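Local coordinates for cellulosomal scaffoldin (Bacteroides cellulosolvens, PDB 1TYJ), which probably binds type II dockerin modules through its cohesin modules and so helps assemble the cellulosome, at residues Val141-Leu146 with Ala158-Val162; Gly1-Ile7 with Thr19-Asp25. All coordinates share one frame. Residue numbers count along the deposited sequence, not the author numbering.

Interaction 1: residues Val141-Leu146 with Ala158-Val162; sequences VDGTML and AYKVV
A tyrosine fills the hollow between a tight turn and an extended edge. V141-T144 form a type I' beta turn: D142 (48/50) and G143 (75/19) both have positive phi, which glycine adopts easily and D142 takes too, and V141 N to T144 O (2.8 Å) and T144 N to V141 O (3.0 Å) close it. A strand follows through L146. Opposite, Y159-V161 is extended; no backbone hydrogen bond joins the segments, and D142 CA and V161 CA, the nearest, are 6.6 Å apart. With chi1 at 75° (p), the Y159 ring enters the gap. V141 CG1 lies over one face; over the other, L146 CD1 makes a CH-pi contact 3.5 Å from the ring centroid. Y159 OH reaches T144 OG1 (2.8 Å), while water 3 links Y159 OH (2.9 Å) to L146 N (3.0 Å). V161 CG2, the second bump, sits under the turn, 3.5 Å from both V141 O and T144 OG1 and 3.9 Å from D142 CB. On the solvent side, D142 OD2 accepts hydrogen bonds from waters 1 and 2 (both 2.7 Å); water 1 donates to V161 O (2.8 Å), water 2 accepts from V161 N (2.9 Å). The contact joins the two sheets of the cohesin beta sandwich. T144 OG1 donates to V141 O (2.7 Å), spending its proton within the turn; aliphatics grip the ring, and water bridges the D142 carboxylate.

Interaction 2: residues Gly1-Ile7 with Thr19-Asp25; sequences GSVLTAI and TLTINVD. With EDO (1,2-ethanediol), chain B.
Pairing begins at the very start of the chain: G1 CA lies 3.1 Å from D25 O, so close that a side chain there would clash, and G1 N donates to O1 of an ethanediol molecule (2.9 Å) probably carried over from crystallisation. From S2 the two extended segments run antiparallel without a bulge, axes 4.6 Å apart at closest and 150° between directions, reflecting sheet twist. S2-D25, L4-N23 and A6-T21 are hydrogen-bonded pairs, CA atoms 5.2-5.3 Å apart; V3-V24, T5-I22 and I7-L20 are non-hydrogen-bonded, with I7 CA 5.0 Å from L20 CA. Each hydrogen-bonded pair gives two bonds: S2 N to D25 O and D25 N to S2 O (both 2.9 Å), L4 N to N23 O (3.0 Å) and N23 N to L4 O (2.7 Å), A6 N to T21 O and T21 N to A6 O (both 2.9 Å).

V3, T5, I7, L20, I22 and V24 share the face that packs on F131, L128 and F35 of the opposing sheet, where beta-branched and aliphatic groups suit a sandwich interior. V3 CG1 meets I22 CG2 (4.1 Å), and L20 CD1 approaches T5 CB (3.5 Å) and I7 CG1 (4.1 Å). On the other face L4, chi1 p, lays CD2 over N23 CB (3.8 Å) and D25 CB (4.0 Å). Water 4 bridges S2 OG (2.7 Å) and D25 OD1 (2.8 Å), while D25 OD2 bonds to T107. Backbone bonding fixes the register, leaving one face mainly apolar and the other mixed, S2, T21, N23 and D25 setting polar groups beside L4 and A6.

Overall arrangement
Starting at the N terminus, interaction 2 closes first: strand 2-7 leaves through a short connection containing strand 11-12, and 19-25 returns beside it. Much later, 141-146 opens interaction 1, and 158-162 closes it after an eleven-residue excursion. The two loops lie in series, neither enclosing nor crossing the other. They meet in space because strand 160-161 runs parallel to strand 2-7, with probable hydrogen bonds from V3 N to K160 O and from V162 N to V3 O. Interaction 2 therefore works within one sheet, while interaction 1 links that sheet's edge to strand 144-148 of the other, setting a late segment of the chain beside the N-terminal strand, consistent with the jelly-roll topology of cohesins.

Interaction 1: residues Val141-Leu146 with Ala158-Val162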
ATOM      1  N   VAL A 141      -5.482  -8.747   8.499  1.00 22.60           N
ATOM      2  CA  VAL A 141      -6.811  -8.668   7.916  1.00 22.92           C
ATOM      3  C   VAL A 141      -6.671  -8.496   6.417  1.00 21.35           C
ATOM      4  O   VAL A 141      -6.308  -7.412   5.932  1.00 19.41           O
ATOM      5  CB  VAL A 141      -7.635  -7.526   8.518  1.00 22.62           C
ATOM      6  CG1 VAL A 141      -9.054  -7.490   7.917  1.00 24.47           C
ATOM      7  CG2 VAL A 141      -7.674  -7.644  10.051  1.00 23.95           C
ATOM      8  N   ASP A 142      -6.928  -9.572   5.672  1.00 21.03           N
ATOM      9  CA  ASP A 142      -6.819  -9.532   4.201  1.00 21.10           C
ATOM     10  C   ASP A 142      -5.497  -8.881   3.754  1.00 20.40           C
ATOM     11  O   ASP A 142      -5.480  -7.981   2.892  1.00 20.67           O
ATOM     12  CB  ASP A 142      -8.028  -8.817   3.588  1.00 21.55           C
ATOM     13  CG  ASP A 142      -9.326  -9.610   3.770  1.00 25.64           C
ATOM     14  OD1 ASP A 142      -9.238 -10.803   4.164  1.00 30.81           O
ATOM     15  OD2 ASP A 142     -10.416  -9.026   3.564  1.00 28.51           O
ATOM     16  N   GLY A 143      -4.382  -9.356   4.328  1.00 19.35           N
ATOM     17  CA  GLY A 143      -3.064  -8.860   3.924  1.00 19.54           C
ATOM     18  C   GLY A 143      -2.726  -7.479   4.459  1.00 18.24           C
ATOM     19  O   GLY A 143      -1.844  -6.795   3.901  1.00 20.28           O
ATOM     20  N   THR A 144      -3.410  -7.031   5.508  1.00 17.28           N
ATOM     21  CA  THR A 144      -3.094  -5.706   6.095  1.00 17.31           C
ATOM     22  C   THR A 144      -2.986  -5.796   7.625  1.00 17.95           C
ATOM     23  O   THR A 144      -3.675  -6.599   8.256  1.00 18.12           O
ATOM     24  CB  THR A 144      -4.205  -4.666   5.746  1.00 16.88           C
ATOM     25  OG1 THR A 144      -5.420  -4.957   6.472  1.00 17.27           O
ATOM     26  CG2 THR A 144      -4.477  -4.628   4.227  1.00 16.43           C
ATOM     27  N   MET A 145      -2.164  -4.933   8.210  1.00 15.57           N
ATOM     28  CA  MET A 145      -2.130  -4.766   9.654  1.00 17.53           C
ATOM     29  C   MET A 145      -2.190  -3.265   9.867  1.00 16.52           C
ATOM     30  O   MET A 145      -1.453  -2.526   9.207  1.00 17.63           O
ATOM     31  CB  MET A 145      -0.841  -5.340  10.250  1.00 17.89           C
ATOM     32  CG  MET A 145      -0.670  -6.817   9.960  1.00 19.31           C
ATOM     33  SD  MET A 145       0.956  -7.380  10.481  1.00 27.17           S
ATOM     34  CE  MET A 145       0.571  -7.883  12.110  1.00 28.50           C
ATOM     35  N   LEU A 146      -3.055  -2.825  10.779  1.00 15.96           N
ATOM     36  CA  LEU A 146      -3.176  -1.420  11.130  1.00 16.14           C
ATOM     37  C   LEU A 146      -3.055  -1.257  12.624  1.00 16.86           C
ATOM     38  O   LEU A 146      -3.597  -2.083  13.377  1.00 17.26           O
ATOM     39  CB  LEU A 146      -4.531  -0.858  10.668  1.00 16.57           C
ATOM     40  CG  LEU A 146      -4.894  -0.939   9.170  1.00 15.47           C
ATOM     41  CD1 LEU A 146      -6.316  -0.344   8.978  1.00 17.03           C
ATOM     42  CD2 LEU A 146      -3.860  -0.155   8.296  1.00 17.78           C
ATOM     43  N   ALA A 158     -13.099  -4.404  13.027  1.00 25.59           N
ATOM     44  CA  ALA A 158     -12.932  -2.940  13.160  1.00 23.58           C
ATOM     45  C   ALA A 158     -12.825  -2.224  11.812  1.00 23.25           C
ATOM     46  O   ALA A 158     -13.085  -0.994  11.712  1.00 22.60           O
ATOM     47  CB  ALA A 158     -11.717  -2.644  13.979  1.00 23.59           C
ATOM     48  N   TYR A 159     -12.362  -2.971  10.807  1.00 21.53           N
ATOM     49  CA  TYR A 159     -12.195  -2.409   9.474  1.00 20.27           C
ATOM     50  C   TYR A 159     -12.256  -3.447   8.394  1.00 20.63           C
ATOM     51  O   TYR A 159     -12.146  -4.672   8.635  1.00 21.67           O
ATOM     52  CB  TYR A 159     -10.900  -1.568   9.354  1.00 19.87           C
ATOM     53  CG  TYR A 159      -9.648  -2.378   9.273  1.00 18.97           C
ATOM     54  CD1 TYR A 159      -9.021  -2.604   8.045  1.00 17.40           C
ATOM     55  CD2 TYR A 159      -9.064  -2.901  10.430  1.00 19.84           C
ATOM     56  CE1 TYR A 159      -7.836  -3.322   7.987  1.00 16.68           C
ATOM     57  CE2 TYR A 159      -7.876  -3.648  10.387  1.00 19.50           C
ATOM     58  CZ  TYR A 159      -7.271  -3.850   9.169  1.00 18.01           C
ATOM     59  OH  TYR A 159      -6.122  -4.573   9.110  1.00 17.89           O
ATOM     60  N   LYS A 160     -12.466  -2.951   7.183  1.00 20.43           N
ATOM     61  CA  LYS A 160     -12.546  -3.814   6.016  1.00 22.08           C
ATOM     62  C   LYS A 160     -11.502  -3.379   4.990  1.00 21.24           C
ATOM     63  O   LYS A 160     -11.087  -2.236   4.978  1.00 22.39           O
ATOM     64  CB  LYS A 160     -13.918  -3.707   5.368  1.00 22.98           C
ATOM     65  CG  LYS A 160     -14.214  -2.360   4.724  1.00 23.89           C
ATOM     66  CD  LYS A 160     -15.559  -2.369   3.998  1.00 27.00           C
ATOM     67  CE  LYS A 160     -16.351  -1.071   4.215  1.00 33.95           C
ATOM     68  NZ  LYS A 160     -16.018   0.022   3.266  1.00 36.38           N
ATOM     69  N   VAL A 161     -11.092  -4.310   4.150  1.00 20.30           N
ATOM     70  CA  VAL A 161     -10.146  -3.989   3.077  1.00 18.60           C
ATOM     71  C   VAL A 161     -10.914  -3.998   1.765  1.00 19.42           C
ATOM     72  O   VAL A 161     -11.451  -5.041   1.358  1.00 20.78           O
ATOM     73  CB  VAL A 161      -8.975  -5.016   3.062  1.00 18.12           C
ATOM     74  CG1 VAL A 161      -8.028  -4.803   1.861  1.00 18.64           C
ATOM     75  CG2 VAL A 161      -8.226  -4.977   4.389  1.00 18.81           C
ATOM     76  N   VAL A 162     -10.984  -2.848   1.104  1.00 19.48           N
ATOM     77  CA  VAL A 162     -11.653  -2.766  -0.196  1.00 20.28           C
ATOM     78  C   VAL A 162     -10.631  -3.054  -1.283  1.00 19.60           C
ATOM     79  O   VAL A 162      -9.679  -2.309  -1.456  1.00 20.01           O
ATOM     80  CB  VAL A 162     -12.313  -1.418  -0.423  1.00 20.26           C
ATOM     81  CG1 VAL A 162     -13.123  -1.408  -1.781  1.00 25.45           C
ATOM     82  CG2 VAL A 162     -13.241  -1.075   0.795  1.00 19.60           C
TER
HETATM   83  O   HOH W   1     -10.760  -7.775   1.140  1.00 23.01           O
HETATM   84  O   HOH W   2     -11.840  -7.074   4.739  1.00 26.21           O
HETATM   85  O   HOH W   3      -4.769  -5.112  11.564  1.00 19.18           O

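Interaction 2: residues Gly1-Ile7 with Thr19-Asp25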
ATOM      1  N   GLY A   1     -13.845   1.387   9.916  1.00 21.98           N
ATOM      2  CA  GLY A   1     -13.031   2.107   8.857  1.00 20.13           C
ATOM      3  C   GLY A   1     -12.663   1.176   7.725  1.00 19.82           C
ATOM      4  O   GLY A   1     -13.191   0.065   7.602  1.00 19.78           O
ATOM      5  N   SER A   2     -11.752   1.619   6.865  1.00 18.28           N
ATOM      6  CA  SER A   2     -11.410   0.810   5.705  1.00 17.22           C
ATOM      7  C   SER A   2      -9.996   1.092   5.245  1.00 17.53           C
ATOM      8  O   SER A   2      -9.449   2.137   5.548  1.00 17.09           O
ATOM      9  CB  SER A   2     -12.325   1.086   4.492  1.00 17.58           C
ATOM     10  OG  SER A   2     -12.449   2.458   4.225  0.50 14.93           O
ATOM     11  N   VAL A   3      -9.425   0.127   4.535  1.00 17.13           N
ATOM     12  CA  VAL A   3      -8.287   0.381   3.649  1.00 17.68           C
ATOM     13  C   VAL A   3      -8.907   0.422   2.268  1.00 18.94           C
ATOM     14  O   VAL A   3      -9.721  -0.458   1.908  1.00 18.47           O
ATOM     15  CB  VAL A   3      -7.250  -0.758   3.745  1.00 17.68           C
ATOM     16  CG1 VAL A   3      -6.182  -0.589   2.648  1.00 17.54           C
ATOM     17  CG2 VAL A   3      -6.637  -0.804   5.138  1.00 17.23           C
ATOM     18  N   LEU A   4      -8.582   1.451   1.490  1.00 18.98           N
ATOM     19  CA  LEU A   4      -9.161   1.524   0.152  1.00 19.58           C
ATOM     20  C   LEU A   4      -8.225   2.239  -0.786  1.00 19.06           C
ATOM     21  O   LEU A   4      -7.271   2.897  -0.334  1.00 19.11           O
ATOM     22  CB  LEU A   4     -10.527   2.199   0.187  1.00 20.60           C
ATOM     23  CG  LEU A   4     -10.571   3.696   0.477  1.00 22.06           C
ATOM     24  CD1 LEU A   4     -12.010   4.206   0.280  1.00 25.53           C
ATOM     25  CD2 LEU A   4     -10.106   4.061   1.858  1.00 25.20           C
ATOM     26  N   THR A   5      -8.483   2.098  -2.082  1.00 17.35           N
ATOM     27  CA  THR A   5      -7.508   2.562  -3.090  1.00 17.42           C
ATOM     28  C   THR A   5      -8.111   3.365  -4.214  1.00 17.82           C
ATOM     29  O   THR A   5      -9.327   3.362  -4.412  1.00 19.14           O
ATOM     30  CB  THR A   5      -6.710   1.371  -3.687  1.00 17.02           C
ATOM     31  OG1 THR A   5      -7.564   0.519  -4.495  1.00 17.45           O
ATOM     32  CG2 THR A   5      -6.088   0.542  -2.566  1.00 17.16           C
ATOM     33  N   ALA A   6      -7.233   4.041  -4.953  1.00 16.78           N
ATOM     34  CA  ALA A   6      -7.637   4.807  -6.141  1.00 16.88           C
ATOM     35  C   ALA A   6      -6.610   4.523  -7.206  1.00 17.16           C
ATOM     36  O   ALA A   6      -5.401   4.385  -6.914  1.00 17.14           O
ATOM     37  CB  ALA A   6      -7.664   6.296  -5.852  1.00 17.99           C
ATOM     38  N   ILE A   7      -7.104   4.427  -8.438  1.00 17.84           N
ATOM     39  CA  ILE A   7      -6.262   4.222  -9.624  1.00 18.32           C
ATOM     40  C   ILE A   7      -6.278   5.513 -10.454  1.00 18.49           C
ATOM     41  O   ILE A   7      -7.350   6.054 -10.741  1.00 19.21           O
ATOM     42  CB  ILE A   7      -6.778   3.005 -10.443  1.00 18.06           C
ATOM     43  CG1 ILE A   7      -6.641   1.736  -9.607  1.00 18.42           C
ATOM     44  CG2 ILE A   7      -6.018   2.893 -11.758  1.00 21.78           C
ATOM     45  CD1 ILE A   7      -7.284   0.499 -10.260  1.00 20.08           C
ATOM     46  N   THR A  19      -0.698   4.212 -11.247  1.00 15.86           N
ATOM     47  CA  THR A  19      -0.422   4.299  -9.812  1.00 15.41           C
ATOM     48  C   THR A  19      -1.625   3.896  -8.959  1.00 16.09           C
ATOM     49  O   THR A  19      -2.748   4.379  -9.190  1.00 16.81           O
ATOM     50  CB  THR A  19       0.072   5.702  -9.478  1.00 16.00           C
ATOM     51  OG1 THR A  19       1.263   5.953 -10.237  1.00 17.70           O
ATOM     52  CG2 THR A  19       0.365   5.886  -7.971  1.00 17.44           C
ATOM     53  N   LEU A  20      -1.380   2.986  -8.014  1.00 15.69           N
ATOM     54  CA  LEU A  20      -2.334   2.647  -6.971  1.00 16.34           C
ATOM     55  C   LEU A  20      -2.036   3.537  -5.759  1.00 16.76           C
ATOM     56  O   LEU A  20      -0.984   3.393  -5.122  1.00 16.27           O
ATOM     57  CB  LEU A  20      -2.125   1.184  -6.571  1.00 16.34           C
ATOM     58  CG  LEU A  20      -3.154   0.587  -5.584  1.00 17.25           C
ATOM     59  CD1 LEU A  20      -4.525   0.455  -6.291  1.00 18.99           C
ATOM     60  CD2 LEU A  20      -2.703  -0.774  -5.036  1.00 18.46           C
ATOM     61  N   THR A  21      -2.948   4.453  -5.438  1.00 16.91           N
ATOM     62  CA  THR A  21      -2.826   5.222  -4.216  1.00 16.66           C
ATOM     63  C   THR A  21      -3.604   4.456  -3.139  1.00 16.68           C
ATOM     64  O   THR A  21      -4.765   4.033  -3.368  1.00 16.95           O
ATOM     65  CB  THR A  21      -3.391   6.620  -4.414  1.00 17.09           C
ATOM     66  OG1 THR A  21      -2.582   7.345  -5.360  1.00 17.93           O
ATOM     67  CG2 THR A  21      -3.405   7.386  -3.080  1.00 18.05           C
ATOM     68  N   ILE A  22      -2.953   4.230  -1.990  1.00 15.23           N
ATOM     69  CA  ILE A  22      -3.555   3.403  -0.923  1.00 14.63           C
ATOM     70  C   ILE A  22      -3.887   4.322   0.222  1.00 16.34           C
ATOM     71  O   ILE A  22      -3.004   5.035   0.728  1.00 16.61           O
ATOM     72  CB  ILE A  22      -2.608   2.304  -0.431  1.00 14.68           C
ATOM     73  CG1 ILE A  22      -2.156   1.391  -1.600  1.00 15.78           C
ATOM     74  CG2 ILE A  22      -3.273   1.498   0.728  1.00 15.46           C
ATOM     75  CD1 ILE A  22      -0.971   0.493  -1.260  0.50 10.95           C
ATOM     76  N   ASN A  23      -5.172   4.334   0.578  1.00 16.78           N
ATOM     77  CA  ASN A  23      -5.712   5.197   1.642  1.00 17.58           C
ATOM     78  C   ASN A  23      -6.185   4.390   2.847  1.00 17.64           C
ATOM     79  O   ASN A  23      -6.520   3.204   2.730  1.00 18.03           O
ATOM     80  CB  ASN A  23      -6.908   6.007   1.080  1.00 17.91           C
ATOM     81  CG  ASN A  23      -6.528   6.776  -0.193  1.00 21.94           C
ATOM     82  OD1 ASN A  23      -5.586   7.531  -0.184  1.00 22.40           O
ATOM     83  ND2 ASN A  23      -7.251   6.530  -1.306  1.00 26.18           N
ATOM     84  N   VAL A  24      -6.220   5.035   4.011  1.00 18.08           N
ATOM     85  CA  VAL A  24      -7.012   4.514   5.113  1.00 17.38           C
ATOM     86  C   VAL A  24      -8.158   5.511   5.322  1.00 18.14           C
ATOM     87  O   VAL A  24      -8.031   6.691   4.977  1.00 18.63           O
ATOM     88  CB  VAL A  24      -6.202   4.320   6.405  1.00 17.23           C
ATOM     89  CG1 VAL A  24      -5.150   3.280   6.190  0.97 15.10           C
ATOM     90  CG2 VAL A  24      -5.528   5.612   6.845  0.97 17.26           C
ATOM     91  N   ASP A  25      -9.250   5.050   5.923  1.00 17.85           N
ATOM     92  CA  ASP A  25     -10.352   5.967   6.250  1.00 18.64           C
ATOM     93  C   ASP A  25     -10.953   5.529   7.594  1.00 18.81           C
ATOM     94  O   ASP A  25     -11.186   4.340   7.806  1.00 19.29           O
ATOM     95  CB  ASP A  25     -11.403   5.897   5.150  1.00 19.28           C
ATOM     96  CG  ASP A  25     -12.538   6.847   5.386  0.50 21.05           C
ATOM     97  OD1 ASP A  25     -13.683   6.375   5.429  1.00 24.84           O
ATOM     98  OD2 ASP A  25     -12.285   8.056   5.567  1.00 24.88           O
TER
HETATM   99  C1  EDO B 172     -10.962   1.054  12.703  1.00 29.06           C
HETATM  100  O1  EDO B 172     -11.660   1.846  11.739  1.00 29.95           O
HETATM  101  C2  EDO B 172     -11.483   1.470  14.065  1.00 28.77           C
HETATM  102  O2  EDO B 172     -11.207   2.871  14.212  1.00 26.89           O
HETATM  103  O   HOH W   4     -14.232   3.664   5.927  1.00 28.35           O